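Local structure of Lmo0135 protein (Listeria monocytogenes EGD-e, 5ISU) at residues V24-P28 and I213-Q217; N32-A36 and Q108-N112; R477-A483 and K497-T501. The protein serves as the substrate-binding protein of an ABC transporter and probably takes part in peptide uptake. All blocks are in the same frame, centred on the assembly; numbering follows the deposited sequence.

In the fold
Contacts 1 and 2 share one run of chain between strand 19-24 and helix 39-48: residues 24-28 leave the strand and meet 213-217, and residues 32-36 meet 108-112, which follow helix 93-104. Contact 2 is nested inside the loop that contact 1 closes, with centres about 23 Å apart. Contact 3 joins 477-483 to 497-501 near the C-terminus; its centre lies about 23 Å from that of contact 1 and about 32 Å from that of contact 2, and its nearest atoms are about 13 Å and 20 Å away from theirs. Strand 19-24 links two of them, since it ends at Val-24 in contact 1 while its Leu-20 touches Tyr-478 and Leu-498 of contact 3.

Contact 1. Residues V24-P28 and I213-Q217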
# COMPACT_ATOMS: atom_id res chain seq x y z
N VAL A 24 13.83 11.37 -2.42
CA VAL A 24 12.40 11.26 -2.10
C VAL A 24 11.75 12.56 -2.59
O VAL A 24 12.45 13.56 -2.84
CB VAL A 24 12.14 11.01 -0.61
CG1 VAL A 24 12.73 9.68 -0.21
CG2 VAL A 24 12.70 12.13 0.25
N THR A 25 10.43 12.56 -2.70
CA THR A 25 9.72 13.70 -3.29
C THR A 25 9.22 14.80 -2.35
O THR A 25 9.09 15.95 -2.79
CB THR A 25 8.54 13.21 -4.14
OG1 THR A 25 7.62 12.47 -3.31
CG2 THR A 25 9.03 12.32 -5.29
N GLY A 26 8.92 14.47 -1.10
CA GLY A 26 8.42 15.47 -0.15
C GLY A 26 8.98 15.31 1.24
O GLY A 26 9.85 14.46 1.47
N ASP A 27 8.50 16.15 2.16
CA ASP A 27 8.93 16.11 3.56
C ASP A 27 8.20 15.01 4.29
O ASP A 27 7.03 14.75 4.01
CB ASP A 27 8.63 17.41 4.33
CG ASP A 27 9.54 18.57 3.93
OD1 ASP A 27 9.23 19.28 2.94
OD2 ASP A 27 10.51 18.83 4.69
N PRO A 28 8.88 14.36 5.25
CA PRO A 28 8.17 13.36 6.00
C PRO A 28 7.23 14.04 6.99
O PRO A 28 7.31 15.24 7.20
CB PRO A 28 9.29 12.64 6.74
CG PRO A 28 10.30 13.72 6.99
CD PRO A 28 10.21 14.65 5.82
N ILE A 213 15.48 15.43 -0.36
CA ILE A 213 14.17 15.89 -0.80
C ILE A 213 14.21 16.74 -2.07
O ILE A 213 14.58 17.89 -2.01
CB ILE A 213 13.49 16.70 0.34
CG1 ILE A 213 13.44 15.87 1.63
CG2 ILE A 213 12.09 17.15 -0.08
CD1 ILE A 213 12.88 16.61 2.82
N THR A 214 13.84 16.16 -3.22
CA THR A 214 13.80 16.90 -4.50
C THR A 214 12.53 16.51 -5.27
O THR A 214 12.37 15.36 -5.72
CB THR A 214 15.06 16.69 -5.39
OG1 THR A 214 16.25 16.90 -4.62
CG2 THR A 214 15.06 17.67 -6.61
N LYS A 215 11.65 17.51 -5.41
CA LYS A 215 10.34 17.39 -6.05
C LYS A 215 10.39 17.27 -7.59
O LYS A 215 9.87 16.30 -8.15
CB LYS A 215 9.54 18.63 -5.64
CG LYS A 215 8.05 18.63 -5.95
CD LYS A 215 7.40 19.84 -5.27
CE LYS A 215 5.90 19.89 -5.48
NZ LYS A 215 5.53 20.10 -6.90
N ASP A 216 11.03 18.23 -8.25
CA ASP A 216 11.13 18.22 -9.73
C ASP A 216 11.90 16.99 -10.25
O ASP A 216 13.09 16.81 -9.95
CB ASP A 216 11.77 19.52 -10.23
CG ASP A 216 11.69 19.68 -11.75
OD1 ASP A 216 12.51 19.07 -12.47
OD2 ASP A 216 10.84 20.48 -12.21
N GLN A 217 11.22 16.14 -11.02
CA GLN A 217 11.83 14.91 -11.54
C GLN A 217 12.93 15.14 -12.58
O GLN A 217 13.89 14.38 -12.61
CB GLN A 217 10.75 13.94 -12.08
CG GLN A 217 9.88 13.37 -10.96
CD GLN A 217 10.64 12.39 -10.07
OE1 GLN A 217 11.08 12.74 -8.96
NE2 GLN A 217 10.83 11.17 -10.57
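Val-24 and Ile-213 form a parallel bridge where strands 19-24 and 208-213 end side by side, their CA atoms 5.1 Å apart. One backbone bond crosses: Thr-214 N donates to Val-24 O at 3.0 Å, with 158° at the hydrogen. The same carbonyl oxygen, Val-24 O, receives a CA-H...O contact from Ile-213 CA at 3.5 Å. Val-24 also has a backbone bond to Arg-212, so the pairing continues back into the strand, whereas beyond Val-24 and Ile-213 both chains leave the sheet.

Ile-213 carries most of the side-chain contact. Its CB lies on the same face of the sheet as that of Val-24, and Val-24 CG2 approaches Ile-213 CG1 at 4.1 Å, the two branches meeting at a slant. With CG1 beside the backbone N (chi1 -55°) and the chain then extended (chi2 176°), Ile-213 CD1 comes within 3.7 Å of Asp-27 OD2. On the other branch, Ile-213 CG2 rests 3.8 Å from Gly-26 O. At the far end Pro-28 CD makes a looser touch with Ile-213 CD1, while the proline ring itself packs on Val-40, Thr-41 and Ile-44 of helix 39-48.

Asp-27 OD2 takes hydrogen bonds from Gly-188 N and Tyr-185 OH, so the carboxylate reached by the methyl is already occupied by polar partners. The chemistry thus pairs a single backbone bond with a mainly apolar isoleucine contact, at the point where the parallel strands 19-24 and 208-213 end, near the surface.

Contact 2. Residues N32-A36 and Q108-N112; sequences NPNYA and QNSPN
Ser-110 OG donates to Asn-34 O at 2.8 Å, the shortest polar bond between the two segments. The hydroxyl stands anti to its own backbone N (chi1 -176°) and meets the carbonyl in its plane, on a lone pair. A second hydroxyl crosses in the opposite sense: Tyr-35 OH donates to Gln-108 O at 2.9 Å, but here the donor is tilted 33° from the carbonyl plane. The phenol ring meets the loop with its edge. Gln-108 O and Asn-109 O both lie near the ring plane, and Asn-109 O lies 3.6 Å from Tyr-35 CE1. Pro-111 CD approaches Tyr-35 CD1 obliquely at 3.8 Å.

The turn that presents Asn-34 and Tyr-35 is closed by Asn-32 O, which takes backbone bonds from Tyr-35 N and Ala-36 N, each 2.9 Å long. Asn-32 OD1 adds a bond from Asn-34 N at 3.1 Å.

The amide of Gln-108 turns to another loop, where OE1 accepts from Ile-165 N, and Asn-34 ND2 bonds Ser-102 OG on helix 93-104. The arrangement is an Asx turn at Asn-32, joined by hydroxyl-to-carbonyl bonds to the loop between helix 93-104 and strand 117-118.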
# COMPACT_ATOMS: atom_id res chain seq x y z
N ASN A 32 6.95 7.90 13.31
CA ASN A 32 6.51 7.06 14.42
C ASN A 32 5.53 6.04 13.83
O ASN A 32 4.50 6.43 13.27
CB ASN A 32 5.85 7.94 15.50
CG ASN A 32 5.51 7.18 16.78
OD1 ASN A 32 4.88 6.12 16.75
ND2 ASN A 32 5.91 7.73 17.90
N PRO A 33 5.85 4.74 13.94
CA PRO A 33 5.02 3.69 13.34
C PRO A 33 3.58 3.61 13.79
O PRO A 33 2.78 2.95 13.13
CB PRO A 33 5.77 2.41 13.68
CG PRO A 33 6.59 2.74 14.85
CD PRO A 33 6.99 4.16 14.68
N ASN A 34 3.26 4.21 14.93
CA ASN A 34 1.86 4.24 15.38
C ASN A 34 1.02 5.19 14.50
O ASN A 34 -0.19 5.12 14.53
CB ASN A 34 1.75 4.69 16.86
CG ASN A 34 2.15 3.61 17.85
OD1 ASN A 34 2.69 2.58 17.49
ND2 ASN A 34 1.87 3.85 19.12
N TYR A 35 1.67 6.06 13.73
CA TYR A 35 0.94 7.04 12.90
C TYR A 35 1.37 7.10 11.43
O TYR A 35 0.60 7.54 10.60
CB TYR A 35 1.09 8.44 13.54
CG TYR A 35 0.66 8.44 14.99
CD1 TYR A 35 -0.69 8.57 15.34
CD2 TYR A 35 1.59 8.27 16.02
CE1 TYR A 35 -1.08 8.53 16.66
CE2 TYR A 35 1.20 8.23 17.34
CZ TYR A 35 -0.13 8.36 17.66
OH TYR A 35 -0.52 8.33 18.98
N ALA A 36 2.59 6.64 11.11
CA ALA A 36 3.07 6.75 9.72
C ALA A 36 2.14 6.12 8.69
O ALA A 36 1.78 4.97 8.81
CB ALA A 36 4.46 6.14 9.60
N GLN A 108 -4.92 8.64 22.03
CA GLN A 108 -3.75 8.79 21.15
C GLN A 108 -4.12 8.93 19.65
O GLN A 108 -3.25 9.28 18.84
CB GLN A 108 -2.75 7.63 21.35
CG GLN A 108 -2.17 7.50 22.76
CD GLN A 108 -1.32 8.68 23.22
OE1 GLN A 108 -0.93 9.55 22.42
NE2 GLN A 108 -1.02 8.73 24.51
N ASN A 109 -5.39 8.65 19.30
CA ASN A 109 -5.87 8.73 17.91
C ASN A 109 -4.99 7.97 16.92
O ASN A 109 -4.59 8.53 15.89
CB ASN A 109 -5.97 10.19 17.43
CG ASN A 109 -7.05 10.98 18.14
OD1 ASN A 109 -8.14 10.47 18.45
ND2 ASN A 109 -6.78 12.27 18.34
N SER A 110 -4.65 6.72 17.23
CA SER A 110 -3.83 5.92 16.30
C SER A 110 -4.69 5.40 15.16
O SER A 110 -5.70 4.77 15.43
CB SER A 110 -3.14 4.73 16.98
OG SER A 110 -2.27 4.04 16.04
N PRO A 111 -4.27 5.62 13.89
CA PRO A 111 -5.10 5.14 12.78
C PRO A 111 -5.22 3.61 12.66
O PRO A 111 -6.15 3.15 12.00
CB PRO A 111 -4.43 5.76 11.54
CG PRO A 111 -3.06 6.16 11.96
CD PRO A 111 -3.14 6.45 13.43
N ASN A 112 -4.36 2.85 13.33
CA ASN A 112 -4.39 1.37 13.26
C ASN A 112 -5.15 0.71 14.42
O ASN A 112 -5.15 -0.52 14.55
CB ASN A 112 -2.96 0.81 13.26
CG ASN A 112 -2.09 1.43 12.18
OD1 ASN A 112 -0.91 1.69 12.42
ND2 ASN A 112 -2.67 1.71 11.01

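Contact 3. Residues R477-A483 and K497-T501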
# COMPACT_ATOMS: atom_id res chain seq x y z
N ARG A 477 27.49 1.45 -8.95
CA ARG A 477 28.57 1.16 -8.01
C ARG A 477 28.06 0.43 -6.73
O ARG A 477 28.87 -0.04 -5.94
CB ARG A 477 29.26 2.46 -7.57
CG ARG A 477 29.82 3.33 -8.71
CD ARG A 477 30.47 4.59 -8.16
NE ARG A 477 29.57 5.30 -7.25
CZ ARG A 477 29.91 6.34 -6.49
NH1 ARG A 477 31.14 6.86 -6.54
NH2 ARG A 477 29.00 6.89 -5.68
N TYR A 478 26.74 0.34 -6.55
CA TYR A 478 26.17 -0.30 -5.36
C TYR A 478 25.66 -1.71 -5.62
O TYR A 478 24.92 -1.95 -6.57
CB TYR A 478 25.02 0.56 -4.77
CG TYR A 478 25.47 1.89 -4.21
CD1 TYR A 478 25.66 2.98 -5.04
CD2 TYR A 478 25.68 2.06 -2.84
CE1 TYR A 478 26.08 4.20 -4.54
CE2 TYR A 478 26.08 3.28 -2.32
CZ TYR A 478 26.28 4.35 -3.18
OH TYR A 478 26.70 5.58 -2.70
N GLY A 479 26.06 -2.66 -4.78
CA GLY A 479 25.59 -4.03 -4.91
C GLY A 479 24.64 -4.37 -3.77
O GLY A 479 24.34 -3.53 -2.91
N GLY A 480 24.14 -5.61 -3.81
CA GLY A 480 23.26 -6.15 -2.78
C GLY A 480 21.78 -5.87 -2.89
O GLY A 480 21.05 -6.06 -1.92
N GLN A 481 21.32 -5.45 -4.06
CA GLN A 481 19.90 -5.14 -4.25
C GLN A 481 18.98 -6.36 -4.04
O GLN A 481 17.86 -6.22 -3.54
CB GLN A 481 19.65 -4.51 -5.63
CG GLN A 481 19.88 -5.44 -6.82
CD GLN A 481 19.93 -4.71 -8.16
OE1 GLN A 481 20.68 -3.74 -8.34
NE2 GLN A 481 19.18 -5.21 -9.14
N LYS A 482 19.47 -7.55 -4.39
CA LYS A 482 18.70 -8.79 -4.25
C LYS A 482 18.39 -9.02 -2.76
O LYS A 482 17.24 -9.18 -2.35
CB LYS A 482 19.50 -9.97 -4.83
CG LYS A 482 18.69 -11.00 -5.62
CD LYS A 482 19.63 -11.97 -6.35
CE LYS A 482 19.04 -12.48 -7.66
NZ LYS A 482 17.71 -13.15 -7.54
N ALA A 483 19.44 -8.95 -1.96
CA ALA A 483 19.38 -9.15 -0.53
C ALA A 483 18.61 -8.03 0.19
O ALA A 483 17.93 -8.29 1.18
CB ALA A 483 20.79 -9.28 0.04
N LYS A 497 21.74 -4.25 3.75
CA LYS A 497 22.30 -5.21 2.79
C LYS A 497 22.99 -4.56 1.58
O LYS A 497 23.75 -5.24 0.85
CB LYS A 497 21.24 -6.20 2.31
CG LYS A 497 20.49 -6.92 3.43
CD LYS A 497 21.41 -7.55 4.47
CE LYS A 497 20.60 -8.18 5.60
NZ LYS A 497 21.49 -8.62 6.70
N LEU A 498 22.74 -3.27 1.33
CA LEU A 498 23.40 -2.60 0.19
C LEU A 498 24.85 -2.33 0.52
O LEU A 498 25.21 -2.18 1.69
CB LEU A 498 22.69 -1.28 -0.19
CG LEU A 498 21.24 -1.38 -0.66
CD1 LEU A 498 20.69 0.00 -0.95
CD2 LEU A 498 21.11 -2.27 -1.89
N TYR A 499 25.71 -2.28 -0.49
CA TYR A 499 27.13 -2.03 -0.24
C TYR A 499 27.75 -1.29 -1.39
O TYR A 499 27.32 -1.44 -2.53
CB TYR A 499 27.89 -3.34 0.05
CG TYR A 499 27.79 -4.41 -1.04
CD1 TYR A 499 28.65 -4.39 -2.14
CD2 TYR A 499 26.86 -5.45 -0.95
CE1 TYR A 499 28.56 -5.36 -3.14
CE2 TYR A 499 26.78 -6.42 -1.93
CZ TYR A 499 27.63 -6.37 -3.02
OH TYR A 499 27.55 -7.32 -4.00
N LEU A 500 28.76 -0.47 -1.10
CA LEU A 500 29.43 0.33 -2.12
C LEU A 500 30.70 -0.35 -2.58
O LEU A 500 31.56 -0.67 -1.77
CB LEU A 500 29.78 1.71 -1.57
CG LEU A 500 30.49 2.69 -2.51
CD1 LEU A 500 29.65 3.01 -3.73
CD2 LEU A 500 30.83 3.96 -1.76
N THR A 501 30.80 -0.56 -3.89
CA THR A 501 31.99 -1.13 -4.53
C THR A 501 32.79 0.02 -5.13
O THR A 501 32.51 0.46 -6.25
CB THR A 501 31.58 -2.11 -5.66
OG1 THR A 501 30.77 -3.16 -5.12
CG2 THR A 501 32.81 -2.71 -6.34
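Two tyrosines, each with an aliphatic group over a ring face, organise this short antiparallel ladder. Tyr-478 and Leu-500 face each other as a non-hydrogen-bonded pair. Leu-500 CD1 lies over the Tyr-478 ring, 3.8 Å from its centroid and 15° off the normal: a CH-pi contact. Leu-500 CD1 also lies 3.9 Å from Arg-477 CB and over one face of the Arg-477 guanidinium. Tyr-478 OH is engaged by Ser-19 O, and its ring touches Leu-20.

On the face bearing Tyr-499, the ring folds back across the partner chain. CG sits between the backbone N and the carbonyl carbon (chi1 57°), which brings the ring flat over Gly-479; Gly-479 CA is 3.8 Å from the centroid of the Tyr-499 ring and 20° off the normal. Both CA and C of this glycine lie directly against the ring face.

Gly-479 and Tyr-499 are also the hydrogen-bonded pair. Gly-479 N donates to Tyr-499 O at 2.9 Å, and the return bond from Tyr-499 N to Gly-479 O is 3.0 Å. Thr-501 N adds a third bond, to Arg-477 O at 2.9 Å, which carries the ladder one residue past the strand ends.

Farther along, Ala-483 CB meets Lys-497 CB at 3.9 Å, while Lys-497 NZ turns away to a salt bridge with Asp-201. The arrangement is a two-stranded antiparallel ribbon near the C-terminus, with Gly-480 as N-cap leading from its first strand into helix 481-484.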